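Local coordinates for protein putative agmatinase (Clostridium difficile, PDB 3LHL) that probably hydrolyses agmatine to putrescine and urea as a manganese-dependent member of the arginase family, at residues Tyr112-His123 with Lys195-Val205; Ser209-Pro217 with Glu248-Ser259. One frame throughout, in Å; residues are numbered along the deposited sequence.

In the fold
Interactions 1 and 2 follow one another along the chain, with centres about 21 Å apart. Interaction 1 pairs strands 115-120 and 196-202, neighbours inside the eight-stranded parallel sheet of the arginase fold, and carries manganese ligands at and just beyond the C-terminal ends of both strands. Interaction 2 lies further on, where the loop between strand 196-202 and helix 224-227 meets the connection from strand 240-247 to helix 258-278. The two contacts touch directly: T214 packs on D204, E248 on D202, F211 on L203, and the backbone of T216 on H123. Loops at the C-terminal ends of three adjacent strands thus close round the metal site.

Interaction 1 (Tyr112-His123 with Lys195-Val205); sequences YNDIYVIHFDAH and KNIYLTIDLDV. With MN (manganese (II) ion), chain C; MN (manganese (II) ion), chain B.
With CG anti to the backbone N (chi1 -180°), D202 brings its carboxylate up beside that of D121, whose own chi1 of -150° sets it between two manganese ions, OD1 on the chain C ion and OD2 on the chain B ion. D202 OD2 bridges the pair, 2.4 Å from the manganese of chain C and 2.2 Å from that of chain B. H123 ND1 and D204 also bind the chain C ion, while H98 and D125 supply the remaining protein ligands of the chain B ion. D204 OD2 lies in the plane of the H123 ring, at its edge. D204 OD1 accepts from A122 N at 3.0 Å, nearly along its C-O axis. D121 OD1 receives the H123 N-H in an Asx turn.

Behind the metals, the parallel strands 115-120 and 196-202 are joined by a regular hydrogen-bond ladder ending in D202 N to F120 O at 2.8 Å. On one face of the sheet L199 CD1 sits tightly against I118 CG2 (3.5 Å) and also reaches the edge of the F120 ring, with I201 CG1 alongside. On the face that carries V117 and H119, T200 OG1 hydrogen-bonds H98 and D245, linking the strand to a metal ligand. Three clustered carboxylates would repel one another without cations; the shared manganese ions probably offset that charge, and the N-H groups of H123 and A122 probably steady the carboxylates of D121 and D204.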
loop_
_atom_site.group_PDB
_atom_site.type_symbol
_atom_site.label_atom_id
_atom_site.label_comp_id
_atom_site.label_asym_id
_atom_site.label_seq_id
_atom_site.Cartn_x
_atom_site.Cartn_y
_atom_site.Cartn_z
ATOM N N TYR A 112 6.829 -16.520 -1.258
ATOM C CA TYR A 112 7.564 -16.158 -0.047
ATOM C C TYR A 112 6.762 -16.503 1.204
ATOM O O TYR A 112 6.171 -15.631 1.836
ATOM C CB TYR A 112 7.872 -14.662 -0.079
ATOM C CG TYR A 112 8.761 -14.244 -1.230
ATOM C CD1 TYR A 112 10.136 -14.488 -1.198
ATOM C CD2 TYR A 112 8.239 -13.577 -2.338
ATOM C CE1 TYR A 112 10.968 -14.072 -2.236
ATOM C CE2 TYR A 112 9.064 -13.155 -3.383
ATOM C CZ TYR A 112 10.430 -13.402 -3.324
ATOM O OH TYR A 112 11.271 -12.948 -4.327
ATOM N N ASN A 113 6.754 -17.783 1.561
ATOM C CA ASN A 113 6.010 -18.257 2.720
ATOM C C ASN A 113 6.390 -17.525 4.002
ATOM O O ASN A 113 5.533 -17.233 4.835
ATOM C CB ASN A 113 6.232 -19.756 2.914
ATOM C CG ASN A 113 5.231 -20.372 3.878
ATOM O OD1 ASN A 113 5.588 -21.187 4.732
ATOM N ND2 ASN A 113 3.967 -19.991 3.736
ATOM N N ASP A 114 7.677 -17.240 4.166
ATOM C CA ASP A 114 8.153 -16.546 5.356
ATOM C C ASP A 114 8.289 -15.055 5.075
ATOM O O ASP A 114 9.396 -14.529 4.983
ATOM C CB ASP A 114 9.504 -17.119 5.791
ATOM C CG ASP A 114 10.117 -16.345 6.941
ATOM O OD1 ASP A 114 9.419 -16.151 7.964
ATOM O OD2 ASP A 114 11.295 -15.933 6.821
ATOM N N ILE A 115 7.161 -14.369 4.945
ATOM C CA ILE A 115 7.193 -12.947 4.641
ATOM C C ILE A 115 6.606 -12.090 5.753
ATOM O O ILE A 115 5.757 -12.540 6.517
ATOM C CB ILE A 115 6.439 -12.664 3.314
ATOM C CG1 ILE A 115 6.592 -11.193 2.925
ATOM C CG2 ILE A 115 4.967 -13.029 3.460
ATOM C CD1 ILE A 115 6.013 -10.857 1.566
ATOM N N TYR A 116 7.080 -10.851 5.842
ATOM C CA TYR A 116 6.605 -9.902 6.844
ATOM C C TYR A 116 5.798 -8.807 6.158
ATOM O O TYR A 116 6.054 -8.461 5.005
ATOM C CB TYR A 116 7.794 -9.301 7.594
ATOM C CG TYR A 116 8.544 -10.331 8.405
ATOM C CD1 TYR A 116 8.150 -10.641 9.707
ATOM C CD2 TYR A 116 9.604 -11.042 7.850
ATOM C CE1 TYR A 116 8.790 -11.637 10.439
ATOM C CE2 TYR A 116 10.253 -12.045 8.571
ATOM C CZ TYR A 116 9.839 -12.337 9.866
ATOM O OH TYR A 116 10.458 -13.341 10.577
ATOM N N VAL A 117 4.822 -8.263 6.874
ATOM C CA VAL A 117 3.963 -7.224 6.331
ATOM C C VAL A 117 4.125 -5.883 7.046
ATOM O O VAL A 117 3.995 -5.800 8.269
ATOM C CB VAL A 117 2.472 -7.637 6.430
ATOM C CG1 VAL A 117 1.584 -6.524 5.886
ATOM C CG2 VAL A 117 2.236 -8.938 5.680
ATOM N N ILE A 118 4.421 -4.839 6.280
ATOM C CA ILE A 118 4.546 -3.500 6.837
ATOM C C ILE A 118 3.274 -2.782 6.396
ATOM O O ILE A 118 2.985 -2.679 5.201
ATOM C CB ILE A 118 5.820 -2.789 6.323
ATOM C CG1 ILE A 118 7.051 -3.450 6.964
ATOM C CG2 ILE A 118 5.776 -1.297 6.668
ATOM C CD1 ILE A 118 8.389 -2.812 6.599
ATOM N N HIS A 119 2.516 -2.304 7.379
ATOM C CA HIS A 119 1.226 -1.662 7.146
ATOM C C HIS A 119 1.094 -0.220 7.660
ATOM O O HIS A 119 1.190 0.033 8.860
ATOM C CB HIS A 119 0.164 -2.567 7.782
ATOM C CG HIS A 119 -1.226 -2.009 7.785
ATOM N ND1 HIS A 119 -1.880 -1.615 6.635
ATOM C CD2 HIS A 119 -2.117 -1.856 8.794
ATOM C CE1 HIS A 119 -3.113 -1.247 6.936
ATOM N NE2 HIS A 119 -3.283 -1.384 8.239
ATOM N N PHE A 120 0.882 0.718 6.742
ATOM C CA PHE A 120 0.695 2.128 7.084
ATOM C C PHE A 120 -0.782 2.428 6.869
ATOM O O PHE A 120 -1.339 2.132 5.806
ATOM C CB PHE A 120 1.568 3.023 6.197
ATOM C CG PHE A 120 3.014 3.055 6.613
ATOM C CD1 PHE A 120 3.439 3.903 7.633
ATOM C CD2 PHE A 120 3.944 2.213 6.010
ATOM C CE1 PHE A 120 4.773 3.912 8.049
ATOM C CE2 PHE A 120 5.284 2.214 6.422
ATOM C CZ PHE A 120 5.698 3.061 7.439
ATOM N N ASP A 121 -1.416 3.030 7.865
ATOM C CA ASP A 121 -2.846 3.274 7.769
ATOM C C ASP A 121 -3.324 4.146 8.926
ATOM O O ASP A 121 -2.659 4.248 9.963
ATOM C CB ASP A 121 -3.570 1.922 7.849
ATOM C CG ASP A 121 -4.879 1.891 7.069
ATOM O OD1 ASP A 121 -5.746 2.770 7.288
ATOM O OD2 ASP A 121 -5.032 0.966 6.241
ATOM N N ALA A 122 -4.486 4.765 8.745
ATOM C CA ALA A 122 -5.086 5.577 9.792
ATOM C C ALA A 122 -5.998 4.619 10.554
ATOM O O ALA A 122 -6.318 4.841 11.729
ATOM C CB ALA A 122 -5.898 6.694 9.187
ATOM N N HIS A 123 -6.389 3.540 9.874
ATOM C CA HIS A 123 -7.275 2.528 10.442
ATOM C C HIS A 123 -6.594 1.176 10.642
ATOM O O HIS A 123 -5.692 0.802 9.884
ATOM C CB HIS A 123 -8.500 2.351 9.538
ATOM C CG HIS A 123 -9.097 3.646 9.088
ATOM N ND1 HIS A 123 -8.665 4.309 7.958
ATOM C CD2 HIS A 123 -10.026 4.446 9.664
ATOM C CE1 HIS A 123 -9.301 5.463 7.860
ATOM N NE2 HIS A 123 -10.132 5.571 8.883
ATOM N N LYS A 195 15.004 -9.553 5.879
ATOM C CA LYS A 195 13.745 -10.259 5.710
ATOM C C LYS A 195 12.959 -9.813 4.482
ATOM O O LYS A 195 13.212 -8.745 3.922
ATOM C CB LYS A 195 12.885 -10.106 6.966
ATOM C CG LYS A 195 13.475 -10.800 8.190
ATOM C CD LYS A 195 13.722 -12.277 7.908
ATOM C CE LYS A 195 14.440 -12.967 9.058
ATOM N NZ LYS A 195 13.655 -12.918 10.319
ATOM N N ASN A 196 12.015 -10.652 4.064
ATOM C CA ASN A 196 11.177 -10.369 2.908
ATOM C C ASN A 196 9.924 -9.648 3.383
ATOM O O ASN A 196 9.231 -10.100 4.297
ATOM C CB ASN A 196 10.814 -11.670 2.196
ATOM C CG ASN A 196 12.030 -12.381 1.642
ATOM O OD1 ASN A 196 12.179 -13.595 1.791
ATOM N ND2 ASN A 196 12.909 -11.626 0.993
ATOM N N ILE A 197 9.631 -8.527 2.739
ATOM C CA ILE A 197 8.505 -7.704 3.135
ATOM C C ILE A 197 7.473 -7.388 2.054
ATOM O O ILE A 197 7.804 -7.227 0.875
ATOM C CB ILE A 197 9.035 -6.342 3.715
ATOM C CG1 ILE A 197 9.504 -6.524 5.161
ATOM C CG2 ILE A 197 7.965 -5.259 3.632
ATOM C CD1 ILE A 197 10.765 -7.356 5.323
ATOM N N TYR A 198 6.213 -7.326 2.470
ATOM C CA TYR A 198 5.149 -6.911 1.569
ATOM C C TYR A 198 4.748 -5.576 2.184
ATOM O O TYR A 198 4.294 -5.524 3.327
ATOM C CB TYR A 198 3.938 -7.835 1.586
ATOM C CG TYR A 198 2.909 -7.378 0.571
ATOM C CD1 TYR A 198 2.900 -7.892 -0.724
ATOM C CD2 TYR A 198 2.012 -6.351 0.875
ATOM C CE1 TYR A 198 2.029 -7.390 -1.695
ATOM C CE2 TYR A 198 1.141 -5.841 -0.086
ATOM C CZ TYR A 198 1.154 -6.364 -1.370
ATOM O OH TYR A 198 0.309 -5.843 -2.330
ATOM N N LEU A 199 4.939 -4.497 1.438
ATOM C CA LEU A 199 4.615 -3.166 1.934
ATOM C C LEU A 199 3.284 -2.658 1.409
ATOM O O LEU A 199 3.119 -2.454 0.210
ATOM C CB LEU A 199 5.726 -2.193 1.542
ATOM C CG LEU A 199 5.518 -0.704 1.819
ATOM C CD1 LEU A 199 5.427 -0.449 3.314
ATOM C CD2 LEU A 199 6.680 0.075 1.207
ATOM N N THR A 200 2.330 -2.463 2.312
ATOM C CA THR A 200 1.019 -1.956 1.933
ATOM C C THR A 200 0.792 -0.608 2.607
ATOM O O THR A 200 0.754 -0.501 3.836
ATOM C CB THR A 200 -0.122 -2.936 2.330
ATOM O OG1 THR A 200 -1.388 -2.352 1.982
ATOM C CG2 THR A 200 -0.090 -3.242 3.828
ATOM N N ILE A 201 0.645 0.422 1.787
ATOM C CA ILE A 201 0.444 1.772 2.287
ATOM C C ILE A 201 -0.937 2.348 1.977
ATOM O O ILE A 201 -1.255 2.644 0.820
ATOM C CB ILE A 201 1.511 2.733 1.701
ATOM C CG1 ILE A 201 2.882 2.398 2.289
ATOM C CG2 ILE A 201 1.133 4.193 1.984
ATOM C CD1 ILE A 201 4.007 3.256 1.747
ATOM N N ASP A 202 -1.761 2.485 3.012
ATOM C CA ASP A 202 -3.073 3.098 2.852
ATOM C C ASP A 202 -2.736 4.586 2.970
ATOM O O ASP A 202 -2.289 5.037 4.024
ATOM C CB ASP A 202 -4.009 2.694 3.986
ATOM C CG ASP A 202 -5.380 3.312 3.846
ATOM O OD1 ASP A 202 -5.454 4.502 3.481
ATOM O OD2 ASP A 202 -6.380 2.619 4.107
ATOM N N LEU A 203 -2.927 5.340 1.893
ATOM C CA LEU A 203 -2.591 6.757 1.901
ATOM C C LEU A 203 -3.296 7.603 2.959
ATOM O O LEU A 203 -2.836 8.705 3.262
ATOM C CB LEU A 203 -2.806 7.360 0.508
ATOM C CG LEU A 203 -1.916 6.752 -0.590
ATOM C CD1 LEU A 203 -2.353 7.249 -1.959
ATOM C CD2 LEU A 203 -0.456 7.103 -0.324
ATOM N N ASP A 204 -4.399 7.119 3.534
ATOM C CA ASP A 204 -5.051 7.926 4.562
ATOM C C ASP A 204 -4.253 7.920 5.862
ATOM O O ASP A 204 -4.712 8.427 6.879
ATOM C CB ASP A 204 -6.503 7.486 4.828
ATOM C CG ASP A 204 -6.614 6.101 5.433
ATOM O OD1 ASP A 204 -5.678 5.646 6.126
ATOM O OD2 ASP A 204 -7.667 5.468 5.224
ATOM N N VAL A 205 -3.056 7.336 5.833
ATOM C CA VAL A 205 -2.214 7.340 7.019
ATOM C C VAL A 205 -1.815 8.805 7.208
ATOM O O VAL A 205 -1.529 9.254 8.320
ATOM C CB VAL A 205 -0.939 6.471 6.841
ATOM C CG1 VAL A 205 -0.007 7.084 5.789
ATOM C CG2 VAL A 205 -0.229 6.329 8.175
HETATM MN MN MN C . -7.465 3.585 5.979
HETATM MN MN MN B . -6.756 0.608 4.970
HETATM O O HOH W 1 11.354 -12.987 5.238
HETATM O O HOH W 2 11.839 -15.322 9.504
#

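Interaction 2 (Ser209-Pro217 with Glu248-Ser259); sequences SVFPGTGTP and ELSPDYDTTGVS
The F211 ring carries S259 CB over one face, a CH-pi contact 4.0 Å from the ring centroid, and L249 CA at its edge in the ring plane. L249 also brings CD1 to F211 CZ, 3.3 Å away, the two side chains crossing at about a right angle. CG of F211 stands opposite its backbone N (chi1 -168°), which swings the ring in between the start of helix 258-278 and L249; I262 of that helix and L203 also touch it. Nearby, the carboxylate of D254 lies against the P212 ring, with OD2 3.5 Å from P212 CG.

Polar bonds continue the seam along the backbone. S259 OG accepts the G213 N-H at 2.9 Å and donates in turn to D254 OD2, on the lone pair anti to the other oxygen, while S259 N meets OD2 from above the carboxylate plane. D254 OD1 takes both T256 N and T256 OG1 from the same face of its plane, the first closing an Asx turn. G213, at the centre of an inverse gamma turn, is hemmed in by D254, S250 and S259, and its O receives the S250 N-H from above the carbonyl plane.

At the metal end, T214 OG1 donates to E248 O (2.7 Å), and a water accepts from G215 N while donating to E248 O and OE1. E248 OE2 bonds to the backbone N of H98, and the side chain lies about 3 Å, nearest atoms, from a further manganese, distinct from the two bound by D121 and D202. E248 is a manganese ligand in a structure of this protein, although not in this chain; its bonds to T214, the water and the H98 N-H are consistent with holding it in place next to the metal site.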
loop_
_atom_site.group_PDB
_atom_site.type_symbol
_atom_site.label_atom_id
_atom_site.label_comp_id
_atom_site.label_asym_id
_atom_site.label_seq_id
_atom_site.Cartn_x
_atom_site.Cartn_y
_atom_site.Cartn_z
ATOM N N SER A 209 -6.317 16.619 6.731
ATOM C CA SER A 209 -6.229 17.948 6.119
ATOM C C SER A 209 -5.112 18.031 5.085
ATOM O O SER A 209 -5.063 18.960 4.279
ATOM C CB SER A 209 -6.011 19.017 7.190
ATOM O OG SER A 209 -7.106 19.069 8.084
ATOM N N VAL A 210 -4.211 17.058 5.121
ATOM C CA VAL A 210 -3.103 17.003 4.182
ATOM C C VAL A 210 -3.521 16.179 2.967
ATOM O O VAL A 210 -3.258 16.564 1.829
ATOM C CB VAL A 210 -1.863 16.343 4.831
ATOM C CG1 VAL A 210 -0.783 16.086 3.774
ATOM C CG2 VAL A 210 -1.334 17.232 5.959
ATOM N N PHE A 211 -4.175 15.047 3.221
ATOM C CA PHE A 211 -4.618 14.141 2.158
ATOM C C PHE A 211 -6.117 13.880 2.318
ATOM O O PHE A 211 -6.527 12.805 2.743
ATOM C CB PHE A 211 -3.850 12.818 2.259
ATOM C CG PHE A 211 -4.014 11.907 1.061
ATOM C CD1 PHE A 211 -3.185 12.038 -0.050
ATOM C CD2 PHE A 211 -4.982 10.912 1.055
ATOM C CE1 PHE A 211 -3.316 11.184 -1.153
ATOM C CE2 PHE A 211 -5.124 10.055 -0.038
ATOM C CZ PHE A 211 -4.288 10.193 -1.144
ATOM N N PRO A 212 -6.953 14.869 1.974
ATOM C CA PRO A 212 -8.402 14.702 2.103
ATOM C C PRO A 212 -9.036 13.881 0.982
ATOM O O PRO A 212 -10.188 13.440 1.098
ATOM C CB PRO A 212 -8.899 16.143 2.144
ATOM C CG PRO A 212 -7.949 16.835 1.213
ATOM C CD PRO A 212 -6.608 16.254 1.598
ATOM N N GLY A 213 -8.287 13.674 -0.097
ATOM C CA GLY A 213 -8.802 12.907 -1.218
ATOM C C GLY A 213 -8.763 11.423 -0.919
ATOM O O GLY A 213 -8.056 10.659 -1.588
ATOM N N THR A 214 -9.522 11.018 0.097
ATOM C CA THR A 214 -9.573 9.625 0.512
ATOM C C THR A 214 -10.955 9.318 1.078
ATOM O O THR A 214 -11.699 10.230 1.448
ATOM C CB THR A 214 -8.480 9.324 1.567
ATOM O OG1 THR A 214 -8.335 7.905 1.716
ATOM C CG2 THR A 214 -8.846 9.937 2.909
ATOM N N GLY A 215 -11.292 8.036 1.152
ATOM C CA GLY A 215 -12.605 7.635 1.626
ATOM C C GLY A 215 -12.994 7.934 3.062
ATOM O O GLY A 215 -14.112 8.378 3.319
ATOM N N THR A 216 -12.079 7.699 3.997
ATOM C CA THR A 216 -12.356 7.904 5.415
ATOM C C THR A 216 -11.274 8.736 6.086
ATOM O O THR A 216 -10.459 8.209 6.837
ATOM C CB THR A 216 -12.426 6.545 6.132
ATOM O OG1 THR A 216 -13.102 5.607 5.285
ATOM C CG2 THR A 216 -13.171 6.665 7.469
ATOM N N PRO A 217 -11.258 10.054 5.831
ATOM C CA PRO A 217 -10.267 10.965 6.413
ATOM C C PRO A 217 -10.258 10.907 7.938
ATOM O O PRO A 217 -11.312 10.900 8.569
ATOM C CB PRO A 217 -10.716 12.333 5.905
ATOM C CG PRO A 217 -11.433 12.020 4.641
ATOM C CD PRO A 217 -12.213 10.791 4.990
ATOM N N GLU A 248 -6.341 3.662 -1.485
ATOM C CA GLU A 248 -7.318 4.585 -0.924
ATOM C C GLU A 248 -7.287 6.043 -1.391
ATOM O O GLU A 248 -7.921 6.909 -0.778
ATOM C CB GLU A 248 -7.286 4.502 0.612
ATOM C CG GLU A 248 -7.728 3.139 1.159
ATOM C CD GLU A 248 -9.161 2.752 0.753
ATOM O OE1 GLU A 248 -9.711 3.372 -0.182
ATOM O OE2 GLU A 248 -9.736 1.814 1.361
ATOM N N LEU A 249 -6.545 6.322 -2.459
ATOM C CA LEU A 249 -6.549 7.673 -3.005
ATOM C C LEU A 249 -7.896 7.780 -3.711
ATOM O O LEU A 249 -8.194 6.991 -4.608
ATOM C CB LEU A 249 -5.444 7.884 -4.044
ATOM C CG LEU A 249 -5.725 9.102 -4.950
ATOM C CD1 LEU A 249 -5.497 10.405 -4.169
ATOM C CD2 LEU A 249 -4.833 9.066 -6.178
ATOM N N SER A 250 -8.715 8.732 -3.282
ATOM C CA SER A 250 -10.024 8.956 -3.882
ATOM C C SER A 250 -10.001 10.433 -4.266
ATOM O O SER A 250 -10.405 11.295 -3.493
ATOM C CB SER A 250 -11.127 8.673 -2.866
ATOM O OG SER A 250 -12.376 8.558 -3.514
ATOM N N PRO A 251 -9.511 10.728 -5.483
ATOM C CA PRO A 251 -9.334 12.028 -6.146
ATOM C C PRO A 251 -10.389 13.106 -5.956
ATOM O O PRO A 251 -10.111 14.167 -5.397
ATOM C CB PRO A 251 -9.185 11.648 -7.621
ATOM C CG PRO A 251 -8.540 10.319 -7.558
ATOM C CD PRO A 251 -9.307 9.634 -6.451
ATOM N N ASP A 252 -11.593 12.839 -6.438
ATOM C CA ASP A 252 -12.668 13.814 -6.367
ATOM C C ASP A 252 -12.949 14.424 -5.000
ATOM O O ASP A 252 -13.466 15.536 -4.924
ATOM C CB ASP A 252 -13.953 13.217 -6.939
ATOM C CG ASP A 252 -13.765 12.684 -8.345
ATOM O OD1 ASP A 252 -13.022 13.322 -9.125
ATOM O OD2 ASP A 252 -14.359 11.632 -8.674
ATOM N N TYR A 253 -12.609 13.726 -3.923
ATOM C CA TYR A 253 -12.877 14.282 -2.600
ATOM C C TYR A 253 -11.938 15.422 -2.223
ATOM O O TYR A 253 -12.186 16.138 -1.254
ATOM C CB TYR A 253 -12.856 13.179 -1.540
ATOM C CG TYR A 253 -13.998 12.196 -1.709
ATOM C CD1 TYR A 253 -15.317 12.648 -1.847
ATOM C CD2 TYR A 253 -13.762 10.822 -1.751
ATOM C CE1 TYR A 253 -16.376 11.748 -2.028
ATOM C CE2 TYR A 253 -14.808 9.916 -1.927
ATOM C CZ TYR A 253 -16.111 10.384 -2.068
ATOM O OH TYR A 253 -17.137 9.489 -2.265
ATOM N N ASP A 254 -10.862 15.587 -2.985
ATOM C CA ASP A 254 -9.922 16.680 -2.746
ATOM C C ASP A 254 -10.020 17.584 -3.962
ATOM O O ASP A 254 -9.323 17.384 -4.959
ATOM C CB ASP A 254 -8.478 16.182 -2.609
ATOM C CG ASP A 254 -7.507 17.306 -2.278
ATOM O OD1 ASP A 254 -7.906 18.488 -2.381
ATOM O OD2 ASP A 254 -6.345 17.016 -1.919
ATOM N N THR A 255 -10.893 18.578 -3.871
ATOM C CA THR A 255 -11.110 19.514 -4.963
ATOM C C THR A 255 -9.869 20.305 -5.363
ATOM O O THR A 255 -9.808 20.827 -6.475
ATOM C CB THR A 255 -12.253 20.497 -4.622
ATOM O OG1 THR A 255 -12.084 20.988 -3.285
ATOM C CG2 THR A 255 -13.601 19.797 -4.728
ATOM N N THR A 256 -8.879 20.395 -4.476
ATOM C CA THR A 256 -7.662 21.134 -4.810
ATOM C C THR A 256 -6.783 20.292 -5.718
ATOM O O THR A 256 -5.921 20.816 -6.420
ATOM C CB THR A 256 -6.810 21.494 -3.568
ATOM O OG1 THR A 256 -6.104 20.330 -3.123
ATOM C CG2 THR A 256 -7.682 22.024 -2.441
ATOM N N GLY A 257 -6.995 18.981 -5.686
ATOM C CA GLY A 257 -6.207 18.081 -6.508
ATOM C C GLY A 257 -4.868 17.696 -5.896
ATOM O O GLY A 257 -4.169 16.830 -6.427
ATOM N N VAL A 258 -4.503 18.317 -4.777
ATOM C CA VAL A 258 -3.217 18.018 -4.147
ATOM C C VAL A 258 -3.024 16.559 -3.721
ATOM O O VAL A 258 -1.909 16.041 -3.780
ATOM C CB VAL A 258 -2.963 18.966 -2.954
ATOM C CG1 VAL A 258 -1.762 18.489 -2.139
ATOM C CG2 VAL A 258 -2.699 20.389 -3.488
ATOM N N SER A 259 -4.100 15.893 -3.310
ATOM C CA SER A 259 -4.015 14.493 -2.902
ATOM C C SER A 259 -3.430 13.625 -4.014
ATOM O O SER A 259 -2.684 12.687 -3.754
ATOM C CB SER A 259 -5.400 13.962 -2.531
ATOM O OG SER A 259 -5.879 14.588 -1.358
HETATM O O HOH W 3 -4.692 18.214 -0.207
HETATM O O HOH W 4 -10.439 6.033 -0.303
#